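Local coordinates for protein amidohydrolase (Xanthomonas campestris pv. campestris, PDB 4DZH) that probably acts as a zinc-dependent deaminase of adenosine-type substrates, 5'-methylthioadenosine being a likely one, at residues 289-294 / 319-323; 76-81 / 312-317; 226-232 / 262-268. All coordinates share one frame; numbering follows the deposited sequence.

Interaction 1. Residues 289-294 / 319-323. With MG (magnesium ion), chain B.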
ATOM      1  N   GLU A 289       3.718  -0.762   8.694  1.00 13.98           N
ATOM      2  CA  GLU A 289       2.547  -1.584   8.447  1.00 13.11           C
ATOM      3  C   GLU A 289       2.333  -2.612   9.557  1.00 13.06           C
ATOM      4  O   GLU A 289       1.153  -2.842   9.966  1.00 15.38           O
ATOM      5  CB  GLU A 289       2.562  -2.227   7.025  1.00 16.46           C
ATOM      6  CG  GLU A 289       2.551  -1.151   5.906  1.00 16.75           C
ATOM      7  CD  GLU A 289       2.506  -1.674   4.489  1.00 19.54           C
ATOM      8  OE1 GLU A 289       2.362  -2.921   4.295  1.00 13.94           O
ATOM      9  OE2 GLU A 289       2.555  -0.805   3.580  1.00 17.42           O
ATOM     10  N   SER A 290       3.421  -3.243  10.014  1.00 14.18           N
ATOM     11  CA  SER A 290       3.336  -4.178  11.126  1.00 14.75           C
ATOM     12  C   SER A 290       2.845  -3.452  12.379  1.00 17.11           C
ATOM     13  O   SER A 290       1.972  -3.981  13.089  1.00 17.97           O
ATOM     14  CB  SER A 290       4.687  -4.817  11.382  1.00 17.28           C
ATOM     15  OG  SER A 290       4.659  -5.585  12.584  1.00 18.82           O
ATOM     16  N   ASN A 291       3.402  -2.258  12.630  1.00 15.40           N
ATOM     17  CA  ASN A 291       3.022  -1.489  13.832  1.00 17.40           C
ATOM     18  C   ASN A 291       1.506  -1.166  13.792  1.00 21.17           C
ATOM     19  O   ASN A 291       0.790  -1.225  14.820  1.00 19.17           O
ATOM     20  CB  ASN A 291       3.782  -0.161  13.925  1.00 15.35           C
ATOM     21  CG  ASN A 291       5.285  -0.282  14.155  1.00 17.60           C
ATOM     22  OD1 ASN A 291       6.009   0.704  13.963  1.00 19.83           O
ATOM     23  ND2 ASN A 291       5.782  -1.468  14.569  1.00 15.08           N
ATOM     24  N   LEU A 292       0.993  -0.764  12.621  1.00 16.39           N
ATOM     25  CA  LEU A 292      -0.394  -0.408  12.562  1.00 14.08           C
ATOM     26  C   LEU A 292      -1.242  -1.665  12.732  1.00 18.30           C
ATOM     27  O   LEU A 292      -2.211  -1.677  13.497  1.00 19.56           O
ATOM     28  CB  LEU A 292      -0.716   0.299  11.229  1.00 15.91           C
ATOM     29  CG  LEU A 292      -0.063   1.650  10.973  1.00 15.65           C
ATOM     30  CD1 LEU A 292      -0.511   2.091   9.542  1.00 14.92           C
ATOM     31  CD2 LEU A 292      -0.593   2.648  11.977  1.00 18.29           C
ATOM     32  N   LYS A 293      -0.869  -2.747  12.027  1.00 15.45           N
ATOM     33  CA  LYS A 293      -1.685  -3.953  12.008  1.00 17.85           C
ATOM     34  C   LYS A 293      -1.750  -4.602  13.394  1.00 19.25           C
ATOM     35  O   LYS A 293      -2.801  -5.129  13.742  1.00 20.51           O
ATOM     36  CB  LYS A 293      -1.108  -4.941  10.982  1.00 13.60           C
ATOM     37  CG  LYS A 293      -1.949  -6.158  10.689  1.00 18.37           C
ATOM     38  CD  LYS A 293      -1.353  -6.929   9.470  1.00 18.74           C
ATOM     39  CE  LYS A 293      -2.283  -8.022   8.929  1.00 21.48           C
ATOM     40  NZ  LYS A 293      -2.334  -9.232   9.808  1.00 24.30           N
ATOM     41  N   LEU A 294      -0.673  -4.514  14.179  1.00 19.88           N
ATOM     42  CA  LEU A 294      -0.640  -5.147  15.505  1.00 20.75           C
ATOM     43  C   LEU A 294      -1.105  -4.160  16.567  1.00 25.19           C
ATOM     44  O   LEU A 294      -1.125  -4.476  17.768  1.00 23.73           O
ATOM     45  CB  LEU A 294       0.765  -5.652  15.836  1.00 23.13           C
ATOM     46  CG  LEU A 294       1.184  -6.849  14.960  1.00 25.16           C
ATOM     47  CD1 LEU A 294       2.646  -7.269  15.223  1.00 23.18           C
ATOM     48  CD2 LEU A 294       0.209  -7.996  15.133  1.00 30.76           C
ATOM     49  N   ALA A 319       3.359 -12.684   8.668  1.00 18.52           N
ATOM     50  CA  ALA A 319       2.167 -12.939   9.487  1.00 22.51           C
ATOM     51  C   ALA A 319       1.694 -11.634  10.114  1.00 22.95           C
ATOM     52  O   ALA A 319       0.649 -11.621  10.791  1.00 21.60           O
ATOM     53  CB  ALA A 319       2.457 -13.983  10.575  1.00 22.08           C
ATOM     54  N   SER A 320       2.445 -10.553   9.926  1.00 20.14           N
ATOM     55  CA  SER A 320       1.967  -9.226  10.385  1.00 18.65           C
ATOM     56  C   SER A 320       2.335  -8.108   9.394  1.00 16.14           C
ATOM     57  O   SER A 320       3.003  -7.128   9.754  1.00 18.73           O
ATOM     58  CB  SER A 320       2.469  -8.900  11.780  1.00 18.37           C
ATOM     59  OG  SER A 320       3.850  -8.612  11.817  1.00 20.38           O
ATOM     60  N   ASN A 321       1.924  -8.319   8.151  1.00 14.23           N
ATOM     61  CA  ASN A 321       2.085  -7.269   7.149  1.00 13.09           C
ATOM     62  C   ASN A 321       1.000  -7.236   6.089  1.00 15.07           C
ATOM     63  O   ASN A 321       0.301  -6.229   5.995  1.00 15.09           O
ATOM     64  CB  ASN A 321       3.534  -7.247   6.572  1.00 13.92           C
ATOM     65  CG  ASN A 321       3.787  -6.003   5.729  1.00 10.84           C
ATOM     66  OD1 ASN A 321       3.090  -5.760   4.721  1.00 14.52           O
ATOM     67  ND2 ASN A 321       4.759  -5.205   6.132  1.00 13.28           N
ATOM     68  N   ASN A 322       0.804  -8.254   5.233  1.00 14.81           N
ATOM     69  CA  ASN A 322       1.421  -9.592   5.253  1.00 13.94           C
ATOM     70  C   ASN A 322       2.298  -9.808   4.021  1.00 16.86           C
ATOM     71  O   ASN A 322       2.467 -10.964   3.554  1.00 15.24           O
ATOM     72  CB  ASN A 322       0.285 -10.601   5.231  1.00 13.24           C
ATOM     73  CG  ASN A 322      -0.402 -10.688   6.560  1.00 13.33           C
ATOM     74  OD1 ASN A 322       0.117 -10.213   7.568  1.00 15.90           O
ATOM     75  ND2 ASN A 322      -1.589 -11.266   6.569  1.00 15.87           N
ATOM     76  N   ASP A 323       2.822  -8.720   3.443  1.00 16.10           N
ATOM     77  CA  ASP A 323       3.731  -8.876   2.291  1.00 11.87           C
ATOM     78  C   ASP A 323       5.122  -8.332   2.599  1.00 14.82           C
ATOM     79  O   ASP A 323       5.400  -7.811   3.693  1.00 14.06           O
ATOM     80  CB  ASP A 323       3.156  -8.281   1.018  1.00 13.46           C
ATOM     81  CG  ASP A 323       2.751  -6.823   1.174  1.00 17.08           C
ATOM     82  OD1 ASP A 323       3.360  -6.128   2.019  1.00 15.43           O
ATOM     83  OD2 ASP A 323       1.899  -6.351   0.390  1.00 17.88           O
TER
HETATM   84 MG    MG B 501       2.739  -4.560   3.193  1.00 12.88          MG
HETATM   85  O   HOH W   1      -1.049  -9.786  12.194  1.00 25.64           O
HETATM   86  O   HOH W   2       0.730  -5.319   3.470  1.00 16.38           O
HETATM   87  O   HOH W   3       1.989  -3.756   1.361  1.00 14.69           O
HETATM   88  O   HOH W   4       4.637  -3.822   2.973  1.00 13.28           O

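Interaction 2. Residues 76-81 / 312-317. With ZN (zinc ion), chain E; ZN (zinc ion), chain F.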
ATOM      1  N   VAL A  76      16.511  -1.627   0.599  1.00 16.66           N
ATOM      2  CA  VAL A  76      17.097  -2.347   1.715  1.00 15.06           C
ATOM      3  C   VAL A  76      16.030  -2.533   2.774  1.00 15.08           C
ATOM      4  O   VAL A  76      15.534  -1.542   3.377  1.00 15.70           O
ATOM      5  CB  VAL A  76      18.313  -1.564   2.265  1.00 15.83           C
ATOM      6  CG1 VAL A  76      18.865  -2.249   3.527  1.00 15.34           C
ATOM      7  CG2 VAL A  76      19.410  -1.434   1.192  1.00 16.93           C
ATOM      8  N   ASN A  77      15.573  -3.783   2.918  1.00 11.96           N
ATOM      9  CA  ASN A  77      14.529  -4.091   3.866  1.00 13.16           C
ATOM     10  C   ASN A  77      15.211  -4.367   5.193  1.00 13.44           C
ATOM     11  O   ASN A  77      15.774  -5.433   5.400  1.00 13.06           O
ATOM     12  CB  ASN A  77      13.738  -5.333   3.377  1.00 13.45           C
ATOM     13  CG  ASN A  77      12.516  -5.651   4.253  1.00 15.25           C
ATOM     14  OD1 ASN A  77      12.455  -5.304   5.470  1.00 13.16           O
ATOM     15  ND2 ASN A  77      11.540  -6.369   3.676  1.00 15.13           N
ATOM     16  N   ALA A  78      15.163  -3.385   6.082  1.00 13.92           N
ATOM     17  CA  ALA A  78      16.040  -3.395   7.253  1.00 16.06           C
ATOM     18  C   ALA A  78      15.475  -4.143   8.454  1.00 14.74           C
ATOM     19  O   ALA A  78      16.039  -4.024   9.574  1.00 15.39           O
ATOM     20  CB  ALA A  78      16.395  -1.914   7.623  1.00 17.35           C
ATOM     21  N   HIS A  79      14.395  -4.924   8.279  1.00 11.96           N
ATOM     22  CA  HIS A  79      13.923  -5.815   9.342  1.00 12.80           C
ATOM     23  C   HIS A  79      13.042  -6.934   8.820  1.00 13.57           C
ATOM     24  O   HIS A  79      11.889  -6.709   8.484  1.00 14.47           O
ATOM     25  CB  HIS A  79      13.123  -5.057  10.408  1.00 15.44           C
ATOM     26  CG  HIS A  79      12.754  -5.921  11.582  1.00 13.18           C
ATOM     27  ND1 HIS A  79      13.705  -6.497  12.399  1.00 14.77           N
ATOM     28  CD2 HIS A  79      11.557  -6.374  12.030  1.00 13.06           C
ATOM     29  CE1 HIS A  79      13.104  -7.206  13.343  1.00 12.30           C
ATOM     30  NE2 HIS A  79      11.796  -7.152  13.148  1.00 16.19           N
ATOM     31  N   THR A  80      13.601  -8.146   8.747  1.00 15.57           N
ATOM     32  CA  THR A  80      12.816  -9.288   8.259  1.00 14.88           C
ATOM     33  C   THR A  80      12.842 -10.496   9.191  1.00 14.06           C
ATOM     34  O   THR A  80      13.782 -10.713   9.962  1.00 15.45           O
ATOM     35  CB  THR A  80      13.294  -9.764   6.858  1.00 15.56           C
ATOM     36  OG1 THR A  80      14.705 -10.071   6.916  1.00 17.01           O
ATOM     37  CG2 THR A  80      13.065  -8.635   5.831  1.00 13.33           C
ATOM     38  N   HIS A  81      11.797 -11.319   9.089  1.00 12.73           N
ATOM     39  CA  HIS A  81      11.764 -12.670   9.651  1.00 15.61           C
ATOM     40  C   HIS A  81      11.311 -13.529   8.479  1.00 14.09           C
ATOM     41  O   HIS A  81      10.159 -13.960   8.421  1.00 13.78           O
ATOM     42  CB  HIS A  81      10.759 -12.789  10.816  1.00 14.14           C
ATOM     43  CG  HIS A  81      10.950 -11.779  11.911  1.00 16.23           C
ATOM     44  ND1 HIS A  81      12.081 -11.755  12.708  1.00 16.99           N
ATOM     45  CD2 HIS A  81      10.153 -10.777  12.350  1.00 16.30           C
ATOM     46  CE1 HIS A  81      11.975 -10.774  13.590  1.00 17.57           C
ATOM     47  NE2 HIS A  81      10.828 -10.147  13.372  1.00 10.91           N
ATOM     48  N   ALA A 312      15.876   3.794   8.930  1.00 17.47           N
ATOM     49  CA  ALA A 312      15.651   2.794   7.879  1.00 15.22           C
ATOM     50  C   ALA A 312      14.221   2.284   7.922  1.00 14.98           C
ATOM     51  O   ALA A 312      13.440   2.591   8.832  1.00 18.42           O
ATOM     52  CB  ALA A 312      16.635   1.650   8.090  1.00 16.66           C
ATOM     53  N   ILE A 313      13.860   1.472   6.908  1.00 15.41           N
ATOM     54  CA  ILE A 313      12.506   0.976   6.762  1.00 15.09           C
ATOM     55  C   ILE A 313      12.580  -0.540   6.593  1.00 13.76           C
ATOM     56  O   ILE A 313      13.471  -1.056   5.916  1.00 14.84           O
ATOM     57  CB  ILE A 313      11.815   1.647   5.540  1.00 14.59           C
ATOM     58  CG1 ILE A 313      11.621   3.141   5.808  1.00 18.44           C
ATOM     59  CG2 ILE A 313      10.433   0.983   5.236  1.00 13.46           C
ATOM     60  CD1 ILE A 313      11.124   3.946   4.616  1.00 19.83           C
ATOM     61  N   GLY A 314      11.678  -1.231   7.274  1.00 14.27           N
ATOM     62  CA  GLY A 314      11.595  -2.682   7.164  1.00 14.99           C
ATOM     63  C   GLY A 314      10.125  -3.127   7.148  1.00 13.52           C
ATOM     64  O   GLY A 314       9.196  -2.376   7.521  1.00 13.87           O
ATOM     65  N   THR A 315       9.881  -4.369   6.766  1.00 14.02           N
ATOM     66  CA  THR A 315       8.517  -4.876   6.619  1.00 12.87           C
ATOM     67  C   THR A 315       8.060  -5.730   7.826  1.00 12.88           C
ATOM     68  O   THR A 315       6.848  -5.934   7.984  1.00 13.87           O
ATOM     69  CB  THR A 315       8.314  -5.719   5.309  1.00 13.35           C
ATOM     70  OG1 THR A 315       9.248  -6.817   5.309  1.00 13.05           O
ATOM     71  CG2 THR A 315       8.504  -4.854   4.024  1.00 13.16           C
ATOM     72  N   ASP A 316       9.008  -6.279   8.602  1.00 14.14           N
ATOM     73  CA  ASP A 316       8.716  -7.326   9.590  1.00 12.43           C
ATOM     74  C   ASP A 316       8.271  -8.552   8.811  1.00 15.83           C
ATOM     75  O   ASP A 316       8.537  -8.642   7.590  1.00 17.02           O
ATOM     76  CB  ASP A 316       7.653  -6.838  10.629  1.00 10.37           C
ATOM     77  CG  ASP A 316       7.834  -7.434  12.040  1.00 16.33           C
ATOM     78  OD1 ASP A 316       8.846  -8.072  12.421  1.00 19.39           O
ATOM     79  OD2 ASP A 316       6.889  -7.127  12.804  1.00 15.80           O
ATOM     80  N   GLY A 317       7.563  -9.471   9.429  1.00 16.97           N
ATOM     81  CA  GLY A 317       7.243 -10.759   8.808  1.00 17.75           C
ATOM     82  C   GLY A 317       5.867 -10.820   8.160  1.00 20.32           C
ATOM     83  O   GLY A 317       5.004  -9.963   8.414  1.00 18.43           O
TER
HETATM   84 ZN    ZN E 504      10.435  -8.363  14.131  1.00 17.64          ZN
HETATM   85 ZN    ZN F 505       7.218  -8.158  14.437  0.80 17.87          ZN
HETATM   86  O   HOH W   5      15.841   0.788   4.891  1.00 15.73           O
HETATM   87  O   HOH W   6      10.023 -10.989   6.787  1.00 15.94           O
HETATM   88  O   HOH W   7       8.849  -7.625  15.148  1.00 18.19           O
HETATM   89  O   HOH W   8       5.972  -7.595  16.080  0.80 16.23           O

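Interaction 3. Residues 226-232 / 262-268. With ZN (zinc ion), chain E.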
ATOM      1  N   HIS A 226      21.105  -6.219  16.598  1.00 18.69           N
ATOM      2  CA  HIS A 226      19.781  -6.018  15.965  1.00 20.95           C
ATOM      3  C   HIS A 226      18.683  -6.369  16.978  1.00 20.42           C
ATOM      4  O   HIS A 226      18.504  -7.551  17.286  1.00 19.60           O
ATOM      5  CB  HIS A 226      19.721  -7.000  14.787  1.00 17.31           C
ATOM      6  CG  HIS A 226      18.461  -6.950  13.963  1.00 15.37           C
ATOM      7  ND1 HIS A 226      18.298  -7.739  12.828  1.00 18.45           N
ATOM      8  CD2 HIS A 226      17.304  -6.262  14.101  1.00 15.84           C
ATOM      9  CE1 HIS A 226      17.109  -7.513  12.304  1.00 14.88           C
ATOM     10  NE2 HIS A 226      16.480  -6.621  13.055  1.00 15.37           N
ATOM     11  N   LEU A 227      17.951  -5.368  17.482  1.00 18.14           N
ATOM     12  CA  LEU A 227      17.091  -5.560  18.655  1.00 19.40           C
ATOM     13  C   LEU A 227      15.707  -4.933  18.514  1.00 17.73           C
ATOM     14  O   LEU A 227      15.582  -3.707  18.341  1.00 19.92           O
ATOM     15  CB  LEU A 227      17.777  -4.961  19.875  1.00 20.67           C
ATOM     16  CG  LEU A 227      17.032  -4.910  21.203  1.00 20.76           C
ATOM     17  CD1 LEU A 227      16.869  -6.307  21.717  1.00 20.98           C
ATOM     18  CD2 LEU A 227      17.839  -4.067  22.237  1.00 28.58           C
ATOM     19  N   HIS A 228      14.654  -5.741  18.625  1.00 19.45           N
ATOM     20  CA  HIS A 228      13.314  -5.163  18.810  1.00 18.51           C
ATOM     21  C   HIS A 228      13.284  -4.296  20.061  1.00 19.49           C
ATOM     22  O   HIS A 228      13.506  -4.821  21.165  1.00 20.75           O
ATOM     23  CB  HIS A 228      12.234  -6.237  18.961  1.00 18.73           C
ATOM     24  CG  HIS A 228      12.105  -7.179  17.802  1.00 17.27           C
ATOM     25  ND1 HIS A 228      12.443  -8.507  17.913  1.00 18.67           N
ATOM     26  CD2 HIS A 228      11.563  -7.027  16.567  1.00 20.20           C
ATOM     27  CE1 HIS A 228      12.156  -9.127  16.781  1.00 18.14           C
ATOM     28  NE2 HIS A 228      11.623  -8.257  15.944  1.00 15.09           N
ATOM     29  N   THR A 229      12.975  -3.008  19.922  1.00 20.01           N
ATOM     30  CA  THR A 229      13.092  -2.079  21.062  1.00 20.59           C
ATOM     31  C   THR A 229      11.888  -1.139  21.182  1.00 23.29           C
ATOM     32  O   THR A 229      11.565  -0.401  20.239  1.00 19.89           O
ATOM     33  CB  THR A 229      14.358  -1.219  20.902  1.00 19.10           C
ATOM     34  OG1 THR A 229      15.504  -2.047  20.673  1.00 23.47           O
ATOM     35  CG2 THR A 229      14.631  -0.350  22.173  1.00 21.62           C
ATOM     36  N   HIS A 230      11.229  -1.106  22.351  1.00 23.46           N
ATOM     37  CA  HIS A 230      10.115  -0.168  22.560  1.00 23.29           C
ATOM     38  C   HIS A 230       8.990  -0.325  21.514  1.00 25.73           C
ATOM     39  O   HIS A 230       8.395   0.657  21.020  1.00 24.93           O
ATOM     40  CB  HIS A 230      10.587   1.305  22.633  1.00 23.34           C
ATOM     41  CG  HIS A 230      11.186   1.680  23.955  1.00 25.11           C
ATOM     42  ND1 HIS A 230      10.952   2.904  24.543  1.00 27.25           N
ATOM     43  CD2 HIS A 230      12.021   1.006  24.784  1.00 27.51           C
ATOM     44  CE1 HIS A 230      11.604   2.961  25.697  1.00 27.91           C
ATOM     45  NE2 HIS A 230      12.262   1.827  25.863  1.00 27.28           N
ATOM     46  N   GLU A 231       8.693  -1.577  21.200  1.00 21.86           N
ATOM     47  CA  GLU A 231       7.688  -1.879  20.216  1.00 21.18           C
ATOM     48  C   GLU A 231       6.264  -1.629  20.741  1.00 20.54           C
ATOM     49  O   GLU A 231       5.352  -1.273  19.996  1.00 22.63           O
ATOM     50  CB  GLU A 231       7.859  -3.332  19.729  1.00 17.92           C
ATOM     51  CG  GLU A 231       6.815  -3.675  18.655  1.00 20.99           C
ATOM     52  CD  GLU A 231       6.962  -5.064  18.079  1.00 24.86           C
ATOM     53  OE1 GLU A 231       7.692  -5.872  18.676  1.00 27.12           O
ATOM     54  OE2 GLU A 231       6.358  -5.316  16.998  1.00 19.47           O
ATOM     55  N   THR A 232       6.058  -1.804  22.059  1.00 22.50           N
ATOM     56  CA  THR A 232       4.703  -1.699  22.581  1.00 21.87           C
ATOM     57  C   THR A 232       4.681  -0.976  23.928  1.00 24.09           C
ATOM     58  O   THR A 232       5.703  -0.962  24.630  1.00 23.92           O
ATOM     59  CB  THR A 232       4.008  -3.078  22.766  1.00 26.09           C
ATOM     60  OG1 THR A 232       4.675  -3.844  23.767  1.00 25.77           O
ATOM     61  CG2 THR A 232       3.985  -3.893  21.465  1.00 20.03           C
ATOM     62  N   ILE A 262      20.969  -1.412  16.186  1.00 19.72           N
ATOM     63  CA  ILE A 262      19.870  -1.248  15.244  1.00 23.42           C
ATOM     64  C   ILE A 262      18.581  -1.472  16.024  1.00 19.90           C
ATOM     65  O   ILE A 262      18.257  -2.619  16.376  1.00 20.40           O
ATOM     66  CB  ILE A 262      19.972  -2.295  14.104  1.00 20.27           C
ATOM     67  CG1 ILE A 262      21.375  -2.322  13.489  1.00 21.36           C
ATOM     68  CG2 ILE A 262      18.873  -2.031  13.069  1.00 16.76           C
ATOM     69  CD1 ILE A 262      21.628  -3.533  12.543  1.00 23.08           C
ATOM     70  N   ALA A 263      17.851  -0.395  16.330  1.00 18.09           N
ATOM     71  CA  ALA A 263      16.692  -0.477  17.202  1.00 19.29           C
ATOM     72  C   ALA A 263      15.429  -0.548  16.368  1.00 20.15           C
ATOM     73  O   ALA A 263      15.067   0.411  15.684  1.00 20.68           O
ATOM     74  CB  ALA A 263      16.637   0.763  18.111  1.00 24.19           C
ATOM     75  N   VAL A 264      14.734  -1.667  16.461  1.00 19.58           N
ATOM     76  CA  VAL A 264      13.573  -1.889  15.584  1.00 17.39           C
ATOM     77  C   VAL A 264      12.253  -1.525  16.255  1.00 20.39           C
ATOM     78  O   VAL A 264      12.029  -1.812  17.446  1.00 19.37           O
ATOM     79  CB  VAL A 264      13.560  -3.348  15.135  1.00 18.08           C
ATOM     80  CG1 VAL A 264      12.429  -3.578  14.108  1.00 16.03           C
ATOM     81  CG2 VAL A 264      14.928  -3.691  14.510  1.00 15.83           C
ATOM     82  N   HIS A 265      11.406  -0.823  15.513  1.00 17.04           N
ATOM     83  CA  HIS A 265      10.024  -0.465  15.896  1.00 16.10           C
ATOM     84  C   HIS A 265       9.950   0.883  16.569  1.00 19.52           C
ATOM     85  O   HIS A 265       9.507   1.866  15.991  1.00 20.38           O
ATOM     86  CB  HIS A 265       9.270  -1.563  16.663  1.00 18.87           C
ATOM     87  CG  HIS A 265       9.086  -2.838  15.874  1.00 18.78           C
ATOM     88  ND1 HIS A 265       8.428  -2.885  14.656  1.00 17.25           N
ATOM     89  CD2 HIS A 265       9.449  -4.118  16.151  1.00 19.20           C
ATOM     90  CE1 HIS A 265       8.403  -4.135  14.212  1.00 17.88           C
ATOM     91  NE2 HIS A 265       9.039  -4.899  15.089  1.00 17.60           N
ATOM     92  N   MET A 266      10.385   0.902  17.816  1.00 20.17           N
ATOM     93  CA  MET A 266      10.577   2.166  18.519  1.00 23.63           C
ATOM     94  C   MET A 266       9.312   3.039  18.445  1.00 19.71           C
ATOM     95  O   MET A 266       9.408   4.236  18.102  1.00 24.32           O
ATOM     96  CB  MET A 266      11.840   2.861  17.954  1.00 22.74           C
ATOM     97  CG  MET A 266      13.159   2.112  18.206  1.00 20.53           C
ATOM     98  SD  MET A 266      13.711   2.359  19.919  1.00 25.27           S
ATOM     99  CE  MET A 266      14.899   3.703  19.653  1.00 24.35           C
ATOM    100  N   THR A 267       8.139   2.463  18.751  1.00 18.00           N
ATOM    101  CA  THR A 267       6.852   3.178  18.727  1.00 17.99           C
ATOM    102  C   THR A 267       6.603   3.998  19.979  1.00 22.36           C
ATOM    103  O   THR A 267       5.922   5.024  19.945  1.00 23.52           O
ATOM    104  CB  THR A 267       5.630   2.255  18.571  1.00 21.89           C
ATOM    105  OG1 THR A 267       5.541   1.374  19.677  1.00 23.00           O
ATOM    106  CG2 THR A 267       5.708   1.414  17.258  1.00 22.25           C
ATOM    107  N   GLN A 268       7.129   3.513  21.091  1.00 23.68           N
ATOM    108  CA  GLN A 268       6.939   4.174  22.380  1.00 25.35           C
ATOM    109  C   GLN A 268       8.212   4.980  22.709  1.00 27.68           C
ATOM    110  O   GLN A 268       9.170   4.388  23.224  1.00 33.93           O
ATOM    111  CB  GLN A 268       6.755   3.110  23.452  1.00 22.13           C
ATOM    112  CG  GLN A 268       5.661   2.064  23.210  1.00 23.24           C
ATOM    113  CD  GLN A 268       4.292   2.667  23.032  1.00 31.46           C
ATOM    114  OE1 GLN A 268       3.734   3.258  23.960  1.00 32.27           O
ATOM    115  NE2 GLN A 268       3.735   2.528  21.847  1.00 31.09           N
TER
HETATM  116 ZN    ZN E 504      10.435  -8.363  14.131  1.00 17.64          ZN
HETATM  117  O   HOH W   7       8.849  -7.625  15.148  1.00 18.19           O

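Interaction 1. Residues 289-294 / 319-323
Glu289 and Asn321 meet through a shared magnesium ion, which binds Glu289 OE1 and Asn321 OD1 at 2.0 Å each. The cation brings these two acceptors to 3.0 Å from one another, with the carboxylate and amide planes turned 46° apart. Past CG the glutamate runs extended (chi2 -178°), and this carries OE1 from the helix out to the metal while OE2 is held by Thr332 and Ser328. Asp323 OD1 is the third protein ligand, opposite Glu289 OE1. Its backbone N donates to Asn321 OD1 from above the carbonyl plane, closing an Asx turn, and Asn321 ND2 is tied to Thr315 O and Glu329, so the amide's rotation is fixed.

The tight part lies further along the helix. Leu294 CD1 rests on Ser320 CB at 3.8 Å, and Ser290 CA makes a CH...O contact of 3.3 Å with Ser320 O, a buried oxygen that lacks a conventional partner. Water gathers elsewhere: three waters complete an octahedral magnesium shell, and a separate one, well away from the metal, links Lys293 NZ to Ala319 O. Lys293 NZ bonds weakly to Asn322 OD1, its main partner being Asp92.

Helix 288-293 thus faces the loop between strand 310-313 and helix 326-341, with helix 96-111 against Ala319 and Ser320, and Tyr403 of the second subunit in cation-pi contact with Lys293.

Interaction 2. Residues 76-81 / 312-317
Asp316 reaches across to His79 and His81 to share a zinc ion with them, and its side chain can be traced atom by atom. CB comes 4.2 Å from His79 CD2. CG lies in the plane of the His79 ring, at its edge, the two side chains running side by side. Chi1 of -148° lies well off a staggered value and phi is positive (66°), an unusual conformation consistent with the carboxylate being drawn to the metals. OD1 bridges both ions, at 2.4 Å from the zinc held by His79 NE2 and His81 NE2, and at 2.6 Å from the second zinc. OD2 binds that second zinc at 2.0 Å and also takes a hydrogen bond from Ser290 OG. His79 ND1 is hydrogen-bonded to His226 and His81 ND1 to Asn139 O, fixing both rings.

This is the amidohydrolase arrangement on a TIM barrel: a His-x-His pair at the end of the first barrel strand, 69-80, beside an aspartate just past the eighth, 310-313, where the barrel closes. His228 completes the protein ligands of the first zinc, and a water bridges the two ions.

Behind the metals the strands are joined by Ala78 N to Ile313 O, 2.9 Å, and just past the end of 310-313 Asp316 N bonds to His79 O, which places the aspartate's backbone directly. Asn77 grips Thr315 twice. Its ND2 donates to Thr315 OG1 at 2.8 Å, almost straight (169°) and in the amide plane, while its OD1 accepts from Thr315 N at 3.0 Å. Beyond them, a water links His81 N with Asp316 O.

Interaction 3. Residues 226-232 / 262-268
His228 and His265 lie rim to rim, pointing the same way with their ring planes 8° from parallel, and His228 CD2 is 3.6 Å from His265 NE2. His228 NE2 binds the zinc ion at 2.2 Å; His265 NE2 is hydrogen-bonded at 2.7 Å to the water on that zinc, so the two rings hold the metal and its water together.

The next layer fixes the His265 ring between two partners. The carboxylate of Glu231 stacks on one face, its plane 10° from the ring's, without a good hydrogen-bond angle from OE2 to NE2. Val264 CG1 sits over the centre of the opposite face. Val264 CG2 also touches the edge of the His226 ring, at 3.5 Å from CD2, and His226 NE2 is hydrogen-bonded to His79, another zinc ligand. His228 ND1 is tied to His201 O.

Farther out, parallel strand pairing sets the register through Leu227 N to Ile262 O, Val264 N to Leu227 O and Thr229 N to Val264 O. Past the strands the loops stay joined: His230 ND1 donates in its ring plane to Gln268 O at 2.7 Å, and Thr267 OG1 has its one proton contested by Glu231 O and Ser296 O.

Strand 225-229 lies between 194-200 and 261-265, which pairs in turn with 283-286; helix 247-254 packs on Leu227 and Thr229, and helix 233-243 on His230 and Gln268.

The three contacts cluster at the C-terminal ends of the strands of one TIM barrel, their centres about 11 Å (interactions 1 and 2), about 12 Å (2 and 3) and about 15 Å (1 and 3) apart. Residues 76-81 come first in the chain and 312-317 more than 230 residues later; both segments of interaction 3 fall within that span, whereas interaction 1 begins inside it and ends beyond. Strands 225-229, 261-265 and 310-313 belong to one parallel sheet. Interactions 2 and 3 share a zinc ion and its water, while interactions 1 and 2 are joined by Ser290 to Asp316 and Asn321 to Thr315. Distant stretches of sequence thus build one metal centre, with the magnesium site beside it.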